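Local coordinates for protein lantibiotic dehydratase (Microbispora corallina, PDB 5EHK) that probably dehydrates serine and threonine residues of the NAI-107 lantibiotic precursor peptide in a tRNA-dependent reaction, at residues V566-A571 / R591-G596; A729-Q734 / R754-L759; F834-V839 / S936-T941; A994-S999 / T1069-V1074. All coordinates share one frame; numbering follows the deposited sequence.

In the fold
The four contacts lie in series along the chain and none touches another. Interactions 1 and 4 are buried: the first is a backbone ladder inside a mixed sheet, the other an indole packed on a helix. Interactions 2 and 3 are partly buried and depend more on turns and arginines. Interaction 2 lies about 36 Å from interaction 1, centre to centre, and sets a helix-to-strand turn against a hairpin. Interactions 3 and 4 both belong to the C-terminal part of the dehydratase, with centres about 28 Å apart, yet join different helix pairs. Direct hydrogen bonds link the paired segments in interactions 1 and 3; interaction 2 relies on packing, interaction 4 on packing and a water bridge.

Interaction 1: V566-A571 / R591-G596; sequences VAADVA and RRISVG
One face of the Arg592 guanidinium is met by Ala571 CB, which stands above the rim of the group with Arg592 NH1 3.4 Å away. At its edge, close to the plane, Arg592 NE donates to Ser594 OG on the same strand (3.1 Å); that hydroxyl is also hydrogen-bonded to Glu605 OE1 of the neighbouring strand 604-605. Arg592 NH2 is hydrogen-bonded to Pro288 O. The other flat group, the Asp569 carboxylate, turns to the loop before the second strand: OD2 accepts from Ser589 N and is hydrogen-bonded to Ser587 OG. An extended chain, with CG anti to the backbone N (chi1 158°), carries Arg592 along the sheet to Ala571.

Beneath these groups the strands run parallel in the bridges Asp569-Arg592, Val570-Ile593 and Ala571-Ser594. Asp569 N donates to Arg591 O at 2.9 Å, and Ile593 N donates to Asp569 O at 2.7 Å. Two residues on, Ala571 N meets Ile593 O at 2.9 Å in a nearly straight bond (173° at the hydrogen), and Val595 N reaches Ala571 O at 2.9 Å. Val570 and Ile593 occupy the opposite face of the sheet, against Ala649 and Leu652 of helix 647-656; there Ile593 CD1 also packs on Ala568 CB at 4.0 Å.

The strands bracket helix 577-580 in a beta-alpha-beta unit, joined by four main-chain N-H...O=C bonds, with a polar network on one face and an apolar seam on the other.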
loop_
_atom_site.group_PDB
_atom_site.type_symbol
_atom_site.label_atom_id
_atom_site.label_comp_id
_atom_site.label_asym_id
_atom_site.label_seq_id
_atom_site.Cartn_x
_atom_site.Cartn_y
_atom_site.Cartn_z
ATOM N N VAL A 566 -18.245 -25.791 20.494
ATOM C CA VAL A 566 -18.182 -27.129 19.953
ATOM C C VAL A 566 -16.874 -27.266 19.214
ATOM O O VAL A 566 -16.566 -26.430 18.385
ATOM C CB VAL A 566 -19.274 -27.338 18.913
ATOM C CG1 VAL A 566 -19.161 -28.731 18.313
ATOM C CG2 VAL A 566 -20.657 -27.088 19.522
ATOM N N ALA A 567 -16.119 -28.328 19.477
ATOM C CA ALA A 567 -14.873 -28.562 18.766
ATOM C C ALA A 567 -15.178 -29.349 17.511
ATOM O O ALA A 567 -16.083 -30.168 17.503
ATOM C CB ALA A 567 -13.904 -29.341 19.645
ATOM N N ALA A 568 -14.442 -29.102 16.439
ATOM C CA ALA A 568 -14.635 -29.887 15.229
ATOM C C ALA A 568 -13.346 -29.924 14.432
ATOM O O ALA A 568 -12.445 -29.121 14.674
ATOM C CB ALA A 568 -15.767 -29.325 14.398
ATOM N N ASP A 569 -13.264 -30.863 13.497
ATOM C CA ASP A 569 -12.122 -30.990 12.604
ATOM C C ASP A 569 -12.625 -30.801 11.180
ATOM O O ASP A 569 -13.699 -31.303 10.818
ATOM C CB ASP A 569 -11.478 -32.373 12.755
ATOM C CG ASP A 569 -11.082 -32.676 14.208
ATOM O OD1 ASP A 569 -10.299 -31.873 14.765
ATOM O OD2 ASP A 569 -11.590 -33.665 14.816
ATOM N N VAL A 570 -11.875 -30.029 10.389
ATOM C CA VAL A 570 -12.228 -29.792 8.992
ATOM C C VAL A 570 -11.436 -30.799 8.201
ATOM O O VAL A 570 -10.269 -30.993 8.480
ATOM C CB VAL A 570 -11.923 -28.339 8.547
ATOM C CG1 VAL A 570 -10.779 -27.759 9.335
ATOM C CG2 VAL A 570 -11.642 -28.262 7.049
ATOM N N ALA A 571 -12.075 -31.462 7.244
ATOM C CA ALA A 571 -11.384 -32.380 6.340
ATOM C C ALA A 571 -11.659 -31.961 4.899
ATOM O O ALA A 571 -12.816 -31.737 4.522
ATOM C CB ALA A 571 -11.860 -33.831 6.583
ATOM N N ARG A 591 -16.618 -33.874 16.230
ATOM C CA ARG A 591 -17.257 -33.525 14.953
ATOM C C ARG A 591 -16.293 -33.391 13.793
ATOM O O ARG A 591 -15.106 -33.053 13.961
ATOM C CB ARG A 591 -17.973 -32.184 15.084
ATOM C CG ARG A 591 -18.988 -32.119 16.207
ATOM C CD ARG A 591 -20.252 -32.847 15.837
ATOM N NE ARG A 591 -21.221 -32.740 16.918
ATOM C CZ ARG A 591 -21.323 -33.641 17.890
ATOM N NH1 ARG A 591 -20.515 -34.702 17.863
ATOM N NH2 ARG A 591 -22.224 -33.488 18.866
ATOM N N ARG A 592 -16.831 -33.609 12.601
ATOM C CA ARG A 592 -16.075 -33.373 11.386
ATOM C C ARG A 592 -16.864 -32.550 10.389
ATOM O O ARG A 592 -18.077 -32.765 10.209
ATOM C CB ARG A 592 -15.633 -34.694 10.772
ATOM C CG ARG A 592 -15.315 -34.636 9.304
ATOM C CD ARG A 592 -14.772 -35.966 8.852
ATOM N NE ARG A 592 -14.920 -36.102 7.411
ATOM C CZ ARG A 592 -13.998 -36.604 6.598
ATOM N NH1 ARG A 592 -12.826 -37.015 7.068
ATOM N NH2 ARG A 592 -14.250 -36.678 5.305
ATOM N N ILE A 593 -16.168 -31.601 9.756
ATOM C CA ILE A 593 -16.735 -30.789 8.676
ATOM C C ILE A 593 -16.088 -31.226 7.379
ATOM O O ILE A 593 -14.941 -30.902 7.086
ATOM C CB ILE A 593 -16.462 -29.285 8.909
ATOM C CG1 ILE A 593 -16.899 -28.873 10.317
ATOM C CG2 ILE A 593 -17.162 -28.440 7.873
ATOM C CD1 ILE A 593 -16.301 -27.577 10.806
ATOM N N SER A 594 -16.828 -31.974 6.585
ATOM C CA SER A 594 -16.301 -32.437 5.316
ATOM C C SER A 594 -16.509 -31.333 4.317
ATOM O O SER A 594 -17.619 -30.798 4.213
ATOM C CB SER A 594 -17.048 -33.683 4.858
ATOM O OG SER A 594 -17.140 -34.630 5.901
ATOM N N VAL A 595 -15.447 -30.983 3.597
ATOM C CA VAL A 595 -15.526 -30.019 2.506
ATOM C C VAL A 595 -14.967 -30.603 1.222
ATOM O O VAL A 595 -13.756 -30.752 1.083
ATOM C CB VAL A 595 -14.734 -28.770 2.820
ATOM C CG1 VAL A 595 -14.963 -27.745 1.747
ATOM C CG2 VAL A 595 -15.121 -28.243 4.176
ATOM N N GLY A 596 -15.839 -30.975 0.295
ATOM C CA GLY A 596 -15.382 -31.543 -0.964
ATOM C C GLY A 596 -15.046 -33.023 -0.878
ATOM O O GLY A 596 -14.400 -33.553 -1.778
#

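Interaction 2: A729-Q734 / R754-L759; sequences AVSMDQ and RRTPEL
A single leucine methyl, Leu759 CD1, is placed among polar as well as apolar atoms of the facing strand end and loop. It lies beside Val730 O and Gln734 NE2, and on its apolar side meets Ala729 CB at 3.9 Å. Leu759 CG is anti to the backbone N (chi1 -175°), which extends the branch into the hairpin, crossing the Gln734 side chain at about a right angle.

The hairpin loop between strands 726-730 and 735-739 organises its own polar groups. Ser731 N bonds to Gln734 O, and Ser731 OG accepts from Asp733 N at 2.9 Å, an ST turn. The same hydroxyl donates to Gln734 OE1 at 2.9 Å, approaching 50° out of the carbonyl plane. Gln734 can fold back in this way because CG takes the crowded position between N and the carbonyl carbon (chi1 74°) and the chain bends again at chi2.

Across from this loop, a type I turn from Thr756 to Leu759 follows helix 743-755 and lies beside the start of strand 760-763, which pairs with strand 726-730. Thr756 CG2 rests on Ser731 CB at 3.8 Å, while Thr756 OG1 is hydrogen-bonded to Glu752, which also forms a salt bridge with Arg755.

The polar bonds of Ser731, Gln734 and Thr756 are thus made on their own side of the contact, and the two sides meet mainly through van der Waals contact.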
loop_
_atom_site.group_PDB
_atom_site.type_symbol
_atom_site.label_atom_id
_atom_site.label_comp_id
_atom_site.label_asym_id
_atom_site.label_seq_id
_atom_site.Cartn_x
_atom_site.Cartn_y
_atom_site.Cartn_z
ATOM N N ALA A 729 22.984 -26.943 4.616
ATOM C CA ALA A 729 22.571 -26.088 3.499
ATOM C C ALA A 729 21.048 -26.068 3.427
ATOM O O ALA A 729 20.422 -27.090 3.128
ATOM C CB ALA A 729 23.173 -26.569 2.185
ATOM N N VAL A 730 20.461 -24.919 3.746
ATOM C CA VAL A 730 19.012 -24.802 3.898
ATOM C C VAL A 730 18.321 -23.961 2.823
ATOM O O VAL A 730 18.712 -22.826 2.555
ATOM C CB VAL A 730 18.638 -24.203 5.288
ATOM C CG1 VAL A 730 17.119 -24.113 5.449
ATOM C CG2 VAL A 730 19.233 -25.039 6.416
ATOM N N SER A 731 17.283 -24.525 2.220
ATOM C CA SER A 731 16.314 -23.731 1.474
ATOM C C SER A 731 14.898 -24.131 1.888
ATOM O O SER A 731 14.699 -24.728 2.945
ATOM C CB SER A 731 16.490 -23.899 -0.023
ATOM O OG SER A 731 15.323 -24.461 -0.592
ATOM N N MET A 732 13.910 -23.802 1.063
ATOM C CA MET A 732 12.546 -24.205 1.360
ATOM C C MET A 732 12.435 -25.706 1.156
ATOM O O MET A 732 11.806 -26.407 1.948
ATOM C CB MET A 732 11.557 -23.474 0.459
ATOM C CG MET A 732 10.095 -23.867 0.678
ATOM S SD MET A 732 8.969 -23.103 -0.515
ATOM C CE MET A 732 9.578 -23.820 -2.047
ATOM N N ASP A 733 13.067 -26.193 0.093
ATOM C CA ASP A 733 12.961 -27.603 -0.287
ATOM C C ASP A 733 14.011 -28.563 0.304
ATOM O O ASP A 733 13.755 -29.769 0.384
ATOM C CB ASP A 733 12.889 -27.745 -1.813
ATOM C CG ASP A 733 11.479 -27.532 -2.352
ATOM O OD1 ASP A 733 10.546 -28.216 -1.865
ATOM O OD2 ASP A 733 11.299 -26.669 -3.243
ATOM N N GLN A 734 15.178 -28.049 0.715
ATOM C CA GLN A 734 16.242 -28.932 1.223
ATOM C C GLN A 734 16.857 -28.513 2.566
ATOM O O GLN A 734 17.118 -27.339 2.830
ATOM C CB GLN A 734 17.359 -29.164 0.200
ATOM C CG GLN A 734 18.287 -27.988 -0.011
ATOM C CD GLN A 734 17.686 -26.921 -0.897
ATOM O OE1 GLN A 734 16.530 -27.022 -1.322
ATOM N NE2 GLN A 734 18.480 -25.896 -1.207
ATOM N N ARG A 754 23.984 -22.981 -7.729
ATOM C CA ARG A 754 23.600 -22.550 -9.067
ATOM C C ARG A 754 22.103 -22.749 -9.196
ATOM O O ARG A 754 21.389 -21.927 -9.772
ATOM C CB ARG A 754 24.323 -23.381 -10.132
ATOM C CG ARG A 754 25.851 -23.277 -10.111
ATOM C CD ARG A 754 26.507 -24.267 -11.077
ATOM N NE ARG A 754 26.117 -24.018 -12.464
ATOM C CZ ARG A 754 26.492 -24.765 -13.499
ATOM N NH1 ARG A 754 27.273 -25.822 -13.314
ATOM N NH2 ARG A 754 26.082 -24.456 -14.722
ATOM N N ARG A 755 21.639 -23.850 -8.619
ATOM C CA ARG A 755 20.245 -24.259 -8.686
ATOM C C ARG A 755 19.330 -23.483 -7.727
ATOM O O ARG A 755 18.229 -23.097 -8.100
ATOM C CB ARG A 755 20.148 -25.766 -8.446
ATOM C CG ARG A 755 18.749 -26.283 -8.278
ATOM C CD ARG A 755 18.737 -27.767 -7.961
ATOM N NE ARG A 755 17.377 -28.218 -7.703
ATOM C CZ ARG A 755 16.813 -28.227 -6.504
ATOM N NH1 ARG A 755 17.506 -27.836 -5.446
ATOM N NH2 ARG A 755 15.562 -28.644 -6.361
ATOM N N THR A 756 19.779 -23.255 -6.497
ATOM C CA THR A 756 18.956 -22.553 -5.511
ATOM C C THR A 756 19.699 -21.357 -4.920
ATOM O O THR A 756 20.294 -21.470 -3.848
ATOM C CB THR A 756 18.571 -23.493 -4.343
ATOM O OG1 THR A 756 18.342 -24.818 -4.838
ATOM C CG2 THR A 756 17.322 -22.997 -3.636
ATOM N N PRO A 757 19.629 -20.197 -5.599
ATOM C CA PRO A 757 20.372 -18.951 -5.334
ATOM C C PRO A 757 20.224 -18.346 -3.937
ATOM O O PRO A 757 21.154 -17.698 -3.467
ATOM C CB PRO A 757 19.779 -17.971 -6.352
ATOM C CG PRO A 757 18.452 -18.529 -6.681
ATOM C CD PRO A 757 18.637 -20.012 -6.667
ATOM N N GLU A 758 19.085 -18.526 -3.286
ATOM C CA GLU A 758 18.896 -17.917 -1.974
ATOM C C GLU A 758 19.288 -18.875 -0.835
ATOM O O GLU A 758 18.875 -18.698 0.309
ATOM C CB GLU A 758 17.453 -17.415 -1.818
ATOM C CG GLU A 758 16.409 -18.519 -1.619
ATOM C CD GLU A 758 16.278 -19.453 -2.816
ATOM O OE1 GLU A 758 16.858 -19.160 -3.890
ATOM O OE2 GLU A 758 15.600 -20.495 -2.673
ATOM N N LEU A 759 20.121 -19.862 -1.154
ATOM C CA LEU A 759 20.543 -20.890 -0.198
ATOM C C LEU A 759 21.346 -20.283 0.945
ATOM O O LEU A 759 22.024 -19.269 0.779
ATOM C CB LEU A 759 21.371 -21.963 -0.913
ATOM C CG LEU A 759 21.891 -23.251 -0.256
ATOM C CD1 LEU A 759 20.790 -24.088 0.334
ATOM C CD2 LEU A 759 22.671 -24.063 -1.292
#

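Interaction 3: F834-V839 / S936-T941; sequences FLRDQV and SLLRLT
Arg836 runs from one helix across to the other. Its CB lies 3.9 Å from Arg939 CG; its CG packs on that same Arg939 CG and on the Leu938 main chain. The next carbon, Arg836 CD, passes alongside Leu938 O, and NE and CZ stay near the same oxygen. A bend at chi3 (-87°) turns the guanidinium so that NH1 donates to Leu938 O at 2.8 Å, with 162° at the hydrogen. That oxygen lies near the guanidinium plane, whereas NH1 stands above the plane of the carbonyl. Beyond it, Arg836 NH1 also meets Thr941 CG2 at 3.6 Å, and NH2 forms a salt bridge with Asp833, three residues earlier.

In the reverse direction, Arg939, its chain also bent at chi3, brings NH1 to Arg836 O at 2.6 Å, but the angle of 129° marks this bond as weak. On the buried flank, Leu835 CD1 touches Leu938 CD1 at 3.7 Å, the two side chains crossing obliquely beside Arg858 of strand 853-861. Elsewhere, Asp837 pairs with Arg942 in a salt bridge and packs on Arg208 of the second subunit.

Helices 828-837 and 920-942 are thus joined through two main-chain carbonyls, one by a well-aligned bond from Arg836, the other by a weak one from Arg939. The neighbouring carboxylates of Asp833 and Asp837 probably help to balance the concentrated positive charge.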
loop_
_atom_site.group_PDB
_atom_site.type_symbol
_atom_site.label_atom_id
_atom_site.label_comp_id
_atom_site.label_asym_id
_atom_site.label_seq_id
_atom_site.Cartn_x
_atom_site.Cartn_y
_atom_site.Cartn_z
ATOM N N PHE A 834 -21.744 24.010 -2.378
ATOM C CA PHE A 834 -22.701 23.264 -3.180
ATOM C C PHE A 834 -24.012 23.069 -2.382
ATOM O O PHE A 834 -25.112 23.223 -2.917
ATOM C CB PHE A 834 -22.098 21.929 -3.633
ATOM C CG PHE A 834 -22.909 21.233 -4.698
ATOM C CD1 PHE A 834 -22.704 21.527 -6.031
ATOM C CD2 PHE A 834 -23.901 20.328 -4.350
ATOM C CE1 PHE A 834 -23.436 20.930 -6.990
ATOM C CE2 PHE A 834 -24.651 19.729 -5.314
ATOM C CZ PHE A 834 -24.424 20.031 -6.648
ATOM N N LEU A 835 -23.859 22.738 -1.097
ATOM C CA LEU A 835 -24.970 22.609 -0.165
ATOM C C LEU A 835 -25.750 23.905 0.060
ATOM O O LEU A 835 -26.980 23.884 0.173
ATOM C CB LEU A 835 -24.477 22.069 1.174
ATOM C CG LEU A 835 -24.036 20.602 1.196
ATOM C CD1 LEU A 835 -23.277 20.275 2.472
ATOM C CD2 LEU A 835 -25.247 19.673 1.004
ATOM N N ARG A 836 -25.042 25.027 0.141
ATOM C CA ARG A 836 -25.696 26.324 0.333
ATOM C C ARG A 836 -26.511 26.747 -0.895
ATOM O O ARG A 836 -27.655 27.185 -0.771
ATOM C CB ARG A 836 -24.665 27.398 0.719
ATOM C CG ARG A 836 -24.136 27.249 2.153
ATOM C CD ARG A 836 -23.272 28.409 2.610
ATOM N NE ARG A 836 -21.874 28.228 2.234
ATOM C CZ ARG A 836 -20.898 27.893 3.073
ATOM N NH1 ARG A 836 -21.148 27.731 4.366
ATOM N NH2 ARG A 836 -19.659 27.747 2.613
ATOM N N ASP A 837 -25.927 26.555 -2.074
ATOM C CA ASP A 837 -26.441 27.114 -3.306
ATOM C C ASP A 837 -27.149 26.150 -4.263
ATOM O O ASP A 837 -28.126 26.528 -4.891
ATOM C CB ASP A 837 -25.287 27.763 -4.073
ATOM C CG ASP A 837 -24.589 28.850 -3.286
ATOM O OD1 ASP A 837 -25.209 29.488 -2.416
ATOM O OD2 ASP A 837 -23.404 29.080 -3.564
ATOM N N GLN A 838 -26.647 24.928 -4.404
ATOM C CA GLN A 838 -27.133 24.017 -5.452
ATOM C C GLN A 838 -28.151 22.972 -4.973
ATOM O O GLN A 838 -29.108 22.674 -5.684
ATOM C CB GLN A 838 -25.969 23.311 -6.175
ATOM C CG GLN A 838 -25.322 24.115 -7.297
ATOM C CD GLN A 838 -24.457 25.268 -6.797
ATOM O OE1 GLN A 838 -23.613 25.099 -5.905
ATOM N NE2 GLN A 838 -24.670 26.447 -7.367
ATOM N N VAL A 839 -27.913 22.376 -3.803
ATOM C CA VAL A 839 -28.838 21.386 -3.248
ATOM C C VAL A 839 -30.281 21.964 -3.037
ATOM O O VAL A 839 -31.274 21.288 -3.339
ATOM C CB VAL A 839 -28.232 20.672 -1.995
ATOM C CG1 VAL A 839 -29.248 19.721 -1.349
ATOM C CG2 VAL A 839 -27.001 19.869 -2.408
ATOM N N SER A 936 -29.545 25.243 6.290
ATOM C CA SER A 936 -29.840 26.527 6.939
ATOM C C SER A 936 -28.644 27.085 7.699
ATOM O O SER A 936 -28.291 28.266 7.543
ATOM C CB SER A 936 -30.971 26.359 7.945
ATOM O OG SER A 936 -32.219 26.642 7.364
ATOM N N LEU A 937 -28.026 26.211 8.500
ATOM C CA LEU A 937 -26.894 26.559 9.329
ATOM C C LEU A 937 -25.664 26.919 8.477
ATOM O O LEU A 937 -24.971 27.910 8.734
ATOM C CB LEU A 937 -26.589 25.404 10.276
ATOM C CG LEU A 937 -27.636 25.117 11.353
ATOM C CD1 LEU A 937 -27.220 23.959 12.233
ATOM C CD2 LEU A 937 -27.906 26.347 12.218
ATOM N N LEU A 938 -25.414 26.132 7.439
ATOM C CA LEU A 938 -24.292 26.410 6.558
ATOM C C LEU A 938 -24.468 27.759 5.883
ATOM O O LEU A 938 -23.494 28.474 5.673
ATOM C CB LEU A 938 -24.132 25.301 5.517
ATOM C CG LEU A 938 -23.556 23.995 6.065
ATOM C CD1 LEU A 938 -23.759 22.850 5.078
ATOM C CD2 LEU A 938 -22.076 24.167 6.412
ATOM N N ARG A 939 -25.713 28.094 5.539
ATOM C CA ARG A 939 -26.015 29.361 4.887
ATOM C C ARG A 939 -25.811 30.551 5.833
ATOM O O ARG A 939 -25.362 31.614 5.401
ATOM C CB ARG A 939 -27.423 29.364 4.300
ATOM C CG ARG A 939 -27.584 28.509 3.071
ATOM C CD ARG A 939 -29.047 28.420 2.640
ATOM N NE ARG A 939 -29.510 29.726 2.198
ATOM C CZ ARG A 939 -29.468 30.139 0.938
ATOM N NH1 ARG A 939 -29.029 29.314 -0.008
ATOM N NH2 ARG A 939 -29.887 31.365 0.623
ATOM N N LEU A 940 -26.125 30.377 7.115
ATOM C CA LEU A 940 -25.817 31.423 8.093
ATOM C C LEU A 940 -24.308 31.581 8.143
ATOM O O LEU A 940 -23.769 32.691 8.124
ATOM C CB LEU A 940 -26.343 31.088 9.492
ATOM C CG LEU A 940 -27.858 31.016 9.684
ATOM C CD1 LEU A 940 -28.222 30.667 11.128
ATOM C CD2 LEU A 940 -28.532 32.313 9.246
ATOM N N THR A 941 -23.634 30.445 8.204
ATOM C CA THR A 941 -22.182 30.384 8.389
ATOM C C THR A 941 -21.346 31.066 7.267
ATOM O O THR A 941 -20.223 31.516 7.505
ATOM C CB THR A 941 -21.788 28.923 8.682
ATOM O OG1 THR A 941 -21.549 28.788 10.087
ATOM C CG2 THR A 941 -20.608 28.456 7.871
#

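Interaction 4: A994-S999 / T1069-V1074; sequences AAWMSS and TQLRLV
The tight part of this contact is the Trp996 indole laid against helix 1068-1085. Val1074 CG2 sits over one face, 3.6 Å from the centroid of the six-membered ring and only 5° off its normal, a clear CH-pi contact. Leu1071 CD1 comes to the ring edge at Trp996 CZ3 (3.8 Å), and Gln1070 CG lies at the edge near Trp996 CH2 (3.8 Å), with the amide plane turned 83° to the ring. Phe965 meets the indole with its own ring nearly perpendicular. The polar ends are tied elsewhere: Trp996 NE1 to Gly966 O, Gln1070 OE1 to Ala969 N.

On the looser, partly exposed side, Ser999 CB touches Leu1071 CD1 at 3.6 Å, but the polar link is indirect. One water donates to Ser999 OG (3.2 Å) and to Leu1071 O (3.0 Å). Ser999 OG, in the crowded position between N and the carbonyl carbon (chi1 58°), donates in turn to Trp996 O at 2.6 Å, in the carbonyl plane on a lone pair.

Helix 992-997 and the residues just after it thus meet their partner in two ways: apolar and CH-pi packing inside, and outside a water that bridges the two segments by donating to both.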
loop_
_atom_site.group_PDB
_atom_site.type_symbol
_atom_site.label_atom_id
_atom_site.label_comp_id
_atom_site.label_asym_id
_atom_site.label_seq_id
_atom_site.Cartn_x
_atom_site.Cartn_y
_atom_site.Cartn_z
ATOM N N ALA A 994 -28.081 15.664 28.737
ATOM C CA ALA A 994 -26.951 15.046 29.425
ATOM C C ALA A 994 -27.034 13.522 29.319
ATOM O O ALA A 994 -26.009 12.849 29.195
ATOM C CB ALA A 994 -26.852 15.514 30.870
ATOM N N ALA A 995 -28.255 12.994 29.390
ATOM C CA ALA A 995 -28.499 11.558 29.235
ATOM C C ALA A 995 -27.798 11.057 27.995
ATOM O O ALA A 995 -26.795 10.360 28.075
ATOM C CB ALA A 995 -29.991 11.271 29.137
ATOM N N TRP A 996 -28.307 11.468 26.840
ATOM C CA TRP A 996 -27.767 11.012 25.564
ATOM C C TRP A 996 -26.317 11.440 25.284
ATOM O O TRP A 996 -25.513 10.627 24.830
ATOM C CB TRP A 996 -28.697 11.430 24.434
ATOM C CG TRP A 996 -30.064 10.886 24.607
ATOM C CD1 TRP A 996 -31.221 11.598 24.776
ATOM C CD2 TRP A 996 -30.432 9.507 24.627
ATOM N NE1 TRP A 996 -32.285 10.738 24.905
ATOM C CE2 TRP A 996 -31.825 9.450 24.819
ATOM C CE3 TRP A 996 -29.719 8.316 24.504
ATOM C CZ2 TRP A 996 -32.516 8.250 24.888
ATOM C CZ3 TRP A 996 -30.403 7.132 24.576
ATOM C CH2 TRP A 996 -31.789 7.104 24.763
ATOM N N MET A 997 -25.965 12.684 25.587
ATOM C CA MET A 997 -24.595 13.118 25.357
ATOM C C MET A 997 -23.588 12.299 26.177
ATOM O O MET A 997 -22.402 12.282 25.864
ATOM C CB MET A 997 -24.423 14.613 25.656
ATOM C CG MET A 997 -25.140 15.537 24.691
ATOM S SD MET A 997 -24.807 15.181 22.952
ATOM C CE MET A 997 -23.024 15.330 22.850
ATOM N N SER A 998 -24.046 11.602 27.211
ATOM C CA SER A 998 -23.113 10.833 28.030
ATOM C C SER A 998 -22.725 9.512 27.378
ATOM O O SER A 998 -21.682 8.930 27.717
ATOM C CB SER A 998 -23.628 10.626 29.459
ATOM O OG SER A 998 -23.769 11.864 30.135
ATOM N N SER A 999 -23.566 9.036 26.458
ATOM C CA SER A 999 -23.334 7.748 25.794
ATOM C C SER A 999 -22.335 7.933 24.652
ATOM O O SER A 999 -21.994 6.997 23.922
ATOM C CB SER A 999 -24.633 7.196 25.222
ATOM O OG SER A 999 -25.186 8.126 24.314
ATOM N N THR A 1069 -30.232 -1.106 21.947
ATOM C CA THR A 1069 -30.971 -0.530 20.830
ATOM C C THR A 1069 -31.062 0.998 20.920
ATOM O O THR A 1069 -30.637 1.694 19.990
ATOM C CB THR A 1069 -32.377 -1.139 20.695
ATOM O OG1 THR A 1069 -32.269 -2.542 20.430
ATOM C CG2 THR A 1069 -33.134 -0.491 19.559
ATOM N N GLN A 1070 -31.553 1.521 22.044
ATOM C CA GLN A 1070 -31.723 2.967 22.166
ATOM C C GLN A 1070 -30.388 3.729 22.177
ATOM O O GLN A 1070 -30.303 4.813 21.601
ATOM C CB GLN A 1070 -32.615 3.373 23.349
ATOM C CG GLN A 1070 -32.006 3.273 24.735
ATOM C CD GLN A 1070 -33.021 3.606 25.823
ATOM O OE1 GLN A 1070 -34.085 4.137 25.532
ATOM N NE2 GLN A 1070 -32.674 3.342 27.082
ATOM N N LEU A 1071 -29.355 3.174 22.817
ATOM C CA LEU A 1071 -28.029 3.810 22.801
ATOM C C LEU A 1071 -27.403 3.912 21.414
ATOM O O LEU A 1071 -26.695 4.866 21.110
ATOM C CB LEU A 1071 -27.040 3.109 23.733
ATOM C CG LEU A 1071 -26.533 3.853 24.973
ATOM C CD1 LEU A 1071 -27.440 4.980 25.387
ATOM C CD2 LEU A 1071 -26.317 2.901 26.127
ATOM N N ARG A 1072 -27.632 2.906 20.590
ATOM C CA ARG A 1072 -27.121 2.911 19.238
ATOM C C ARG A 1072 -27.948 3.841 18.342
ATOM O O ARG A 1072 -27.406 4.525 17.479
ATOM C CB ARG A 1072 -27.079 1.485 18.679
ATOM C CG ARG A 1072 -27.054 1.405 17.151
ATOM C CD ARG A 1072 -26.962 -0.046 16.712
ATOM N NE ARG A 1072 -26.399 -0.203 15.372
ATOM C CZ ARG A 1072 -25.098 -0.154 15.089
ATOM N NH1 ARG A 1072 -24.203 0.070 16.049
ATOM N NH2 ARG A 1072 -24.692 -0.322 13.838
ATOM N N LEU A 1073 -29.261 3.863 18.555
ATOM C CA LEU A 1073 -30.158 4.689 17.749
ATOM C C LEU A 1073 -29.800 6.159 17.855
ATOM O O LEU A 1073 -29.479 6.803 16.848
ATOM C CB LEU A 1073 -31.600 4.504 18.221
ATOM C CG LEU A 1073 -32.787 4.984 17.390
ATOM C CD1 LEU A 1073 -34.045 4.383 17.994
ATOM C CD2 LEU A 1073 -32.926 6.488 17.330
ATOM N N VAL A 1074 -29.890 6.692 19.071
ATOM C CA VAL A 1074 -29.648 8.106 19.289
ATOM C C VAL A 1074 -28.218 8.439 18.882
ATOM O O VAL A 1074 -27.972 9.473 18.258
ATOM C CB VAL A 1074 -29.972 8.539 20.744
ATOM C CG1 VAL A 1074 -29.792 10.032 20.917
ATOM C CG2 VAL A 1074 -31.388 8.176 21.099
HETATM O O HOH W 1 -24.493 6.936 21.380
#